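Local coordinates for adenylosuccinate lyase (Francisella tularensis subsp. tularensis SCHU S4, PDB 4EEI), which catalyses the release of fumarate from adenylosuccinate to give AMP and probably also from the succinyl-carboxamide intermediate of purine biosynthesis, at the interface of chains A and B. Residues are numbered along the deposited sequence; one frame, centred on the assembly and turned at random. Chains: chain A/B, Adenylosuccinate lyase.

The interface of chains A and B. Residues chain A 244-246, 249, 269-271; chain B 141-144.
Two hydrogen bonds tie A:Ser246 to the backbone of chain B. The amide N of A:Ser246 donates to the carbonyl O of B:Gly142 at 3.0 Å. This bond is nearly straight, 167° at the hydrogen, and the donor approaches from above the carbonyl plane. In the other direction the amide N of B:Phe144 gives its hydrogen to the hydroxyl OG of A:Ser246 (2.8 Å). That hydroxyl lies beside its own backbone N, chi1 -78°, a torsion that places only OG, within reach of the B:Phe144 N-H; the donation to B:Gly142 comes from the backbone.

The same serine makes a CH-pi contact: its CB stands over the centre of the B:Phe144 ring, 3.4 Å from the centroid, with every ring carbon at a similar distance from it.

Packing is dominated by B:Met143, which buries 107 Å² against chain A. Bent at both chi2 and chi3, its chain curls so that the thioether reaches A:His244. SD lies 3.1 Å from the carbonyl O of A:His244, and the imidazole ND1 is also near; the methyl CE turns toward A:Ser246. Lower down the chain, CG rests against OD1 of the A:Asn270 amide and the carbonyl O of A:Lys269. Besides touching B:Met143, this amide also meets B:His141, sitting to one side of the imidazole plane near CD2 (A:Asn270 CG to B:His141 CD2 3.6 Å), the two planes inclined by 39°, while CD of A:Pro271 meets CB of B:His141 at 3.7 Å.

Chain A contributes the end of helix 217-244 with the loop after it, and the loop leading into helix 272-293; chain B contributes the turn 141-142, the short link between strands 135-140 and 143-149, and the start of the latter. B:His141 is a residue of the AMP site, and this two-fold-related contact may help position it there.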
# COMPACT_ATOMS: atom_id res chain seq x y z
N HIS A 244 -26.38 -4.60 12.27
CA HIS A 244 -27.37 -3.60 11.89
C HIS A 244 -28.22 -4.03 10.68
O HIS A 244 -29.32 -3.52 10.48
CB HIS A 244 -26.64 -2.29 11.57
CG HIS A 244 -27.46 -1.05 11.72
ND1 HIS A 244 -28.73 -0.93 11.20
CD2 HIS A 244 -27.18 0.13 12.32
CE1 HIS A 244 -29.20 0.28 11.48
NE2 HIS A 244 -28.28 0.94 12.15
N ARG A 245 -27.72 -4.96 9.86
CA ARG A 245 -28.40 -5.24 8.59
C ARG A 245 -29.82 -5.77 8.79
O ARG A 245 -30.11 -6.38 9.83
CB ARG A 245 -27.57 -6.19 7.72
CG ARG A 245 -27.46 -7.58 8.29
CD ARG A 245 -26.65 -8.48 7.38
NE ARG A 245 -27.34 -8.72 6.13
CZ ARG A 245 -26.74 -8.78 4.94
NH1 ARG A 245 -25.43 -8.62 4.85
NH2 ARG A 245 -27.45 -9.01 3.85
N SER A 246 -30.68 -5.61 7.80
CA SER A 246 -32.09 -5.89 7.96
C SER A 246 -32.29 -7.35 8.34
O SER A 246 -33.14 -7.68 9.16
CB SER A 246 -32.86 -5.59 6.67
OG SER A 246 -33.07 -4.20 6.52
N PHE A 249 -30.58 -7.39 12.29
CA PHE A 249 -31.32 -6.40 13.08
C PHE A 249 -31.16 -6.53 14.60
O PHE A 249 -32.14 -6.37 15.33
CB PHE A 249 -32.80 -6.39 12.70
CG PHE A 249 -33.44 -5.04 12.81
CD1 PHE A 249 -32.71 -3.89 12.56
CD2 PHE A 249 -34.78 -4.92 13.16
CE1 PHE A 249 -33.30 -2.64 12.66
CE2 PHE A 249 -35.37 -3.68 13.26
CZ PHE A 249 -34.63 -2.54 13.01
N LYS A 269 -33.40 3.79 9.47
CA LYS A 269 -32.33 3.26 10.30
C LYS A 269 -31.25 2.64 9.41
O LYS A 269 -31.47 1.60 8.80
CB LYS A 269 -32.88 2.24 11.30
CG LYS A 269 -33.89 2.82 12.29
CD LYS A 269 -34.45 1.73 13.20
CE LYS A 269 -35.22 2.30 14.39
NZ LYS A 269 -36.61 2.72 14.05
N ASN A 270 -30.11 3.31 9.33
CA ASN A 270 -28.96 2.85 8.55
C ASN A 270 -27.70 3.00 9.39
O ASN A 270 -27.59 3.92 10.20
CB ASN A 270 -28.79 3.72 7.29
CG ASN A 270 -29.91 3.55 6.30
OD1 ASN A 270 -30.31 2.43 6.00
ND2 ASN A 270 -30.43 4.66 5.79
N PRO A 271 -26.71 2.11 9.18
CA PRO A 271 -25.42 2.24 9.87
C PRO A 271 -24.50 3.25 9.20
O PRO A 271 -23.35 2.92 8.88
CB PRO A 271 -24.82 0.83 9.74
CG PRO A 271 -25.43 0.28 8.48
CD PRO A 271 -26.83 0.84 8.43
N HIS B 141 -26.72 -0.04 2.55
CA HIS B 141 -26.25 -0.04 3.94
C HIS B 141 -26.64 -1.35 4.65
O HIS B 141 -26.80 -1.37 5.87
CB HIS B 141 -26.79 1.15 4.76
CG HIS B 141 -26.83 2.43 4.00
ND1 HIS B 141 -25.72 3.22 3.80
CD2 HIS B 141 -27.87 3.08 3.40
CE1 HIS B 141 -26.06 4.30 3.11
NE2 HIS B 141 -27.36 4.23 2.84
N GLY B 142 -26.82 -2.42 3.88
CA GLY B 142 -27.28 -3.69 4.43
C GLY B 142 -28.76 -3.73 4.78
O GLY B 142 -29.26 -4.76 5.26
N MET B 143 -29.45 -2.62 4.56
CA MET B 143 -30.86 -2.50 4.90
C MET B 143 -31.73 -2.70 3.67
O MET B 143 -31.36 -2.31 2.56
CB MET B 143 -31.15 -1.13 5.53
CG MET B 143 -30.16 -0.71 6.59
SD MET B 143 -29.98 -1.93 7.91
CE MET B 143 -31.64 -1.93 8.59
N PHE B 144 -32.90 -3.32 3.85
CA PHE B 144 -33.78 -3.61 2.73
C PHE B 144 -34.16 -2.30 2.05
O PHE B 144 -34.48 -1.32 2.71
CB PHE B 144 -35.05 -4.30 3.22
CG PHE B 144 -34.84 -5.69 3.72
CD1 PHE B 144 -33.77 -6.45 3.29
CD2 PHE B 144 -35.73 -6.25 4.63
CE1 PHE B 144 -33.58 -7.74 3.76
CE2 PHE B 144 -35.55 -7.54 5.10
CZ PHE B 144 -34.47 -8.28 4.66